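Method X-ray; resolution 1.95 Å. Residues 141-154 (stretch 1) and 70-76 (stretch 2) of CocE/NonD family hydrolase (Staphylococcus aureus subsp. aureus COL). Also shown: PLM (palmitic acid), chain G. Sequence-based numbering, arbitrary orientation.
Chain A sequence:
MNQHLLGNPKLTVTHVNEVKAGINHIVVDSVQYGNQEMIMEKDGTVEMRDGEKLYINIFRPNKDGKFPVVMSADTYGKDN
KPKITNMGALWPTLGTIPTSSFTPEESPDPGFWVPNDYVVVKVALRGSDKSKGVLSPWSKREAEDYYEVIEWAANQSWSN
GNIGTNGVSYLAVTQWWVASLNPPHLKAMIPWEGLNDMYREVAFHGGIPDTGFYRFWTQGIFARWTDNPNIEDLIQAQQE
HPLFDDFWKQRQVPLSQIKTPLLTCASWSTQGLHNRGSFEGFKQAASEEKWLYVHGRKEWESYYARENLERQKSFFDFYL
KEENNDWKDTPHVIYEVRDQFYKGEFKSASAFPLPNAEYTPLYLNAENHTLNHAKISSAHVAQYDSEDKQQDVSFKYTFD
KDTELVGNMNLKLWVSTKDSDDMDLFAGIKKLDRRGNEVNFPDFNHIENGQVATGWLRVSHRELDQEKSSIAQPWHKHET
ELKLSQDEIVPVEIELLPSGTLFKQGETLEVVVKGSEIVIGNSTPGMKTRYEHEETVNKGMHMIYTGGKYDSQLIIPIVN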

# COMPACT_ATOMS: atom_id res chain seq x y z
N ARG A 141 -11.45 -16.11 5.56
CA ARG A 141 -12.75 -16.52 5.02
C ARG A 141 -13.03 -15.84 3.67
O ARG A 141 -13.56 -16.43 2.76
CB ARG A 141 -13.89 -16.31 6.02
CG ARG A 141 -14.27 -14.86 6.38
CD ARG A 141 -15.55 -14.93 7.32
NE ARG A 141 -16.65 -15.49 6.52
CZ ARG A 141 -17.80 -15.92 7.04
NH1 ARG A 141 -18.05 -15.83 8.32
NH2 ARG A 141 -18.72 -16.45 6.25
N GLU A 142 -12.61 -14.61 3.50
CA GLU A 142 -12.78 -13.95 2.21
C GLU A 142 -11.82 -14.57 1.17
O GLU A 142 -12.19 -14.80 0.02
CB GLU A 142 -12.50 -12.45 2.36
CG GLU A 142 -12.65 -11.66 1.10
CD GLU A 142 -12.45 -10.14 1.28
OE1 GLU A 142 -13.43 -9.39 1.07
OE2 GLU A 142 -11.31 -9.68 1.54
N ALA A 143 -10.57 -14.77 1.56
CA ALA A 143 -9.62 -15.51 0.76
C ALA A 143 -10.13 -16.91 0.28
O ALA A 143 -9.86 -17.35 -0.88
CB ALA A 143 -8.32 -15.65 1.55
N GLU A 144 -10.79 -17.64 1.17
CA GLU A 144 -11.33 -18.97 0.82
C GLU A 144 -12.37 -18.89 -0.30
O GLU A 144 -12.41 -19.75 -1.21
CB GLU A 144 -11.85 -19.71 2.05
CG GLU A 144 -10.68 -20.16 2.94
CD GLU A 144 -11.12 -20.90 4.18
OE1 GLU A 144 -12.28 -21.38 4.18
OE2 GLU A 144 -10.29 -21.03 5.12
N ASP A 145 -13.21 -17.84 -0.26
CA ASP A 145 -14.21 -17.63 -1.29
C ASP A 145 -13.53 -17.33 -2.64
O ASP A 145 -13.90 -17.88 -3.66
CB ASP A 145 -15.13 -16.46 -0.93
CG ASP A 145 -16.09 -16.77 0.22
OD1 ASP A 145 -16.33 -17.95 0.51
OD2 ASP A 145 -16.57 -15.79 0.83
N TYR A 146 -12.53 -16.45 -2.61
CA TYR A 146 -11.71 -16.08 -3.78
C TYR A 146 -11.05 -17.32 -4.40
O TYR A 146 -11.11 -17.55 -5.62
CB TYR A 146 -10.67 -15.03 -3.34
CG TYR A 146 -10.05 -14.14 -4.45
CD1 TYR A 146 -9.26 -13.05 -4.10
CD2 TYR A 146 -10.17 -14.42 -5.81
CE1 TYR A 146 -8.69 -12.24 -5.06
CE2 TYR A 146 -9.58 -13.61 -6.78
CZ TYR A 146 -8.84 -12.51 -6.38
OH TYR A 146 -8.28 -11.67 -7.30
N TYR A 147 -10.49 -18.18 -3.56
CA TYR A 147 -9.93 -19.42 -4.02
C TYR A 147 -10.94 -20.24 -4.82
O TYR A 147 -10.60 -20.75 -5.90
CB TYR A 147 -9.44 -20.20 -2.83
CG TYR A 147 -8.78 -21.56 -3.03
CD1 TYR A 147 -9.48 -22.68 -3.52
CD2 TYR A 147 -7.50 -21.76 -2.55
CE1 TYR A 147 -8.86 -23.94 -3.58
CE2 TYR A 147 -6.88 -23.02 -2.63
CZ TYR A 147 -7.55 -24.08 -3.13
OH TYR A 147 -6.90 -25.30 -3.17
N GLU A 148 -12.17 -20.37 -4.29
CA GLU A 148 -13.19 -21.11 -5.04
C GLU A 148 -13.47 -20.52 -6.45
O GLU A 148 -13.67 -21.29 -7.45
CB GLU A 148 -14.50 -21.27 -4.24
CG GLU A 148 -14.38 -22.10 -2.97
CD GLU A 148 -15.70 -22.72 -2.52
OE1 GLU A 148 -16.23 -23.52 -3.31
OE2 GLU A 148 -16.19 -22.42 -1.39
N VAL A 149 -13.47 -19.20 -6.57
CA VAL A 149 -13.75 -18.57 -7.83
C VAL A 149 -12.59 -18.80 -8.82
O VAL A 149 -12.83 -19.01 -10.03
CB VAL A 149 -14.14 -17.06 -7.68
CG1 VAL A 149 -14.49 -16.46 -9.04
CG2 VAL A 149 -15.35 -16.89 -6.67
N ILE A 150 -11.34 -18.75 -8.33
CA ILE A 150 -10.16 -19.05 -9.15
C ILE A 150 -10.27 -20.43 -9.74
O ILE A 150 -10.09 -20.61 -10.94
CB ILE A 150 -8.82 -18.88 -8.35
CG1 ILE A 150 -8.61 -17.41 -8.04
CG2 ILE A 150 -7.66 -19.51 -9.10
CD1 ILE A 150 -7.53 -17.13 -7.01
N GLU A 151 -10.57 -21.41 -8.89
CA GLU A 151 -10.63 -22.80 -9.32
C GLU A 151 -11.81 -23.06 -10.25
O GLU A 151 -11.70 -23.86 -11.16
CB GLU A 151 -10.62 -23.73 -8.11
CG GLU A 151 -9.29 -23.64 -7.32
CD GLU A 151 -8.04 -23.87 -8.20
OE1 GLU A 151 -7.95 -24.99 -8.79
OE2 GLU A 151 -7.18 -22.96 -8.32
N TRP A 152 -12.93 -22.37 -10.03
CA TRP A 152 -14.08 -22.46 -10.92
C TRP A 152 -13.74 -21.93 -12.34
O TRP A 152 -14.06 -22.58 -13.35
CB TRP A 152 -15.23 -21.66 -10.34
CG TRP A 152 -16.41 -21.53 -11.26
CD1 TRP A 152 -17.46 -22.39 -11.38
CD2 TRP A 152 -16.64 -20.48 -12.18
NE1 TRP A 152 -18.33 -21.93 -12.33
CE2 TRP A 152 -17.84 -20.76 -12.84
CE3 TRP A 152 -15.94 -19.31 -12.51
CZ2 TRP A 152 -18.37 -19.91 -13.81
CZ3 TRP A 152 -16.47 -18.47 -13.45
CH2 TRP A 152 -17.67 -18.78 -14.11
N ALA A 153 -13.08 -20.78 -12.39
CA ALA A 153 -12.67 -20.12 -13.60
C ALA A 153 -11.76 -21.01 -14.42
O ALA A 153 -11.87 -21.03 -15.63
CB ALA A 153 -11.93 -18.80 -13.28
N ALA A 154 -10.90 -21.79 -13.75
CA ALA A 154 -9.97 -22.66 -14.43
C ALA A 154 -10.64 -23.78 -15.19
O ALA A 154 -10.07 -24.30 -16.12
CB ALA A 154 -8.95 -23.24 -13.48
C1 PLM G . -9.29 2.24 -1.62
O1 PLM G . -9.22 1.01 -1.58
O2 PLM G . -8.25 2.88 -1.84
C2 PLM G . -10.61 2.90 -1.36
C3 PLM G . -10.60 4.38 -1.68
C4 PLM G . -11.95 5.08 -1.59
C5 PLM G . -11.97 6.51 -2.22
C6 PLM G . -13.03 7.50 -1.66
C7 PLM G . -13.95 8.27 -2.63
C8 PLM G . -13.57 9.73 -3.00
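Stretch 2, residues 70-76: VMSADTY

How does the backbone of stretch 2 run over the helix? Residues 70-74 are extended, the last part of a β-strand that begins earlier in the chain, and Thr 75 and Tyr 76 leave it as loop or turn. The strand runs nearly antiparallel to helix 141-154: their N-to-C directions differ by 153°, and the axes come within 10.2 Å. Met 71 therefore lies level with Ile 150 (CA to CA 8.0 Å), while Ala 73, two residues further along the strand, lies level with Tyr 146, one helical turn back (CA to CA 7.3 Å). The alternation of the strand turns Met 71 and Ala 73 toward the helix and Ser 72 and Asp 74 away from it.

Which bump fills the main hollow? Met 71, modelled as selenomethionine, reaches out with chi1 and chi2 both t, then bends at chi3 (m). Its selenium enters a pocket walled by Tyr 146, Val 149 and Ile 150: Met 71 SE is 3.7 Å from Tyr 146 CE2, 3.8 Å from Ile 150 CG1 and 4.0 Å from Val 149 CG1. The terminal methyl continues to Ala 153, where Met 71 CE lies 3.3 Å from Ala 153 CB, a tight contact. Met 71 CE also lies 3.8 Å from Val 149 O. No other residue of stretch 2 has as much surface covered by the helix.

What packs against the ring of Tyr 146? The CA-to-CB bond of Tyr 146 points sideways, but the end of its side chain comes nearer the strand. Ala 73 CB sits over one face of the ring, 3.7 Å from the Tyr 146 centroid and 12° off the normal, in a CH-pi contact. Met 71 SE meets the same ring at its edge, 5.1 Å from the Tyr 146 centroid, so the two neighbouring bumps of the strand use different surfaces of one tyrosine.

What joins the stretches besides packing? No direct hydrogen bond crosses between them, but water 1 bridges them: it accepts a hydrogen bond from Ala 73 N at 3.0 Å and is hydrogen-bonded to Tyr 146 OH at 2.7 Å. Beyond the strand, Thr 75 points toward the helix, its CG2 lying 3.7 Å from Glu 142 OE1. A hydrogen bond from Tyr 76 N to Asp 74 OD1 (2.9 Å) links the strand's end to the residues that follow, and Tyr 76 OH, clear of the helix, donates one to palmitic acid O1 (2.7 Å).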

# COMPACT_ATOMS: atom_id res chain seq x y z
N VAL A 70 -7.54 -13.15 -16.47
CA VAL A 70 -7.15 -12.09 -15.55
C VAL A 70 -8.34 -11.88 -14.61
O VAL A 70 -9.47 -11.75 -15.06
CB VAL A 70 -6.86 -10.77 -16.28
CG1 VAL A 70 -6.52 -9.64 -15.25
CG2 VAL A 70 -5.69 -10.94 -17.34
N MSE A 71 -8.09 -11.92 -13.30
CA MSE A 71 -9.18 -11.80 -12.31
C MSE A 71 -8.88 -10.77 -11.25
O MSE A 71 -7.70 -10.55 -10.92
CB MSE A 71 -9.37 -13.14 -11.60
CG MSE A 71 -10.62 -13.17 -10.70
SE MSE A 71 -10.88 -15.02 -10.00
CE MSE A 71 -11.32 -15.92 -11.69
N SER A 72 -9.91 -10.05 -10.80
CA SER A 72 -9.81 -9.24 -9.60
C SER A 72 -11.06 -9.43 -8.76
O SER A 72 -12.19 -9.77 -9.27
CB SER A 72 -9.58 -7.75 -9.91
OG SER A 72 -10.78 -7.15 -10.38
N ALA A 73 -10.90 -9.18 -7.46
CA ALA A 73 -12.03 -9.34 -6.51
C ALA A 73 -11.99 -8.33 -5.35
O ALA A 73 -10.95 -8.08 -4.75
CB ALA A 73 -12.08 -10.74 -5.99
N ASP A 74 -13.16 -7.80 -5.02
CA ASP A 74 -13.33 -6.86 -3.95
C ASP A 74 -14.80 -6.83 -3.52
O ASP A 74 -15.63 -7.58 -4.02
CB ASP A 74 -12.87 -5.46 -4.42
CG ASP A 74 -13.59 -5.02 -5.62
OD1 ASP A 74 -14.78 -4.70 -5.50
OD2 ASP A 74 -12.99 -5.10 -6.71
N THR A 75 -15.08 -6.00 -2.54
CA THR A 75 -16.43 -5.77 -2.07
C THR A 75 -16.94 -4.35 -2.35
O THR A 75 -17.88 -3.89 -1.73
CB THR A 75 -16.54 -6.09 -0.59
OG1 THR A 75 -15.62 -5.30 0.15
CG2 THR A 75 -16.31 -7.59 -0.30
N TYR A 76 -16.33 -3.68 -3.32
CA TYR A 76 -16.71 -2.30 -3.67
C TYR A 76 -17.83 -2.17 -4.71
O TYR A 76 -18.36 -1.09 -4.87
CB TYR A 76 -15.48 -1.55 -4.16
CG TYR A 76 -14.38 -1.35 -3.17
CD1 TYR A 76 -14.59 -1.41 -1.80
CD2 TYR A 76 -13.13 -0.94 -3.60
CE1 TYR A 76 -13.53 -1.13 -0.91
CE2 TYR A 76 -12.10 -0.63 -2.70
CZ TYR A 76 -12.30 -0.72 -1.38
OH TYR A 76 -11.25 -0.41 -0.50
O HOH W 1 -8.12 -9.11 -6.46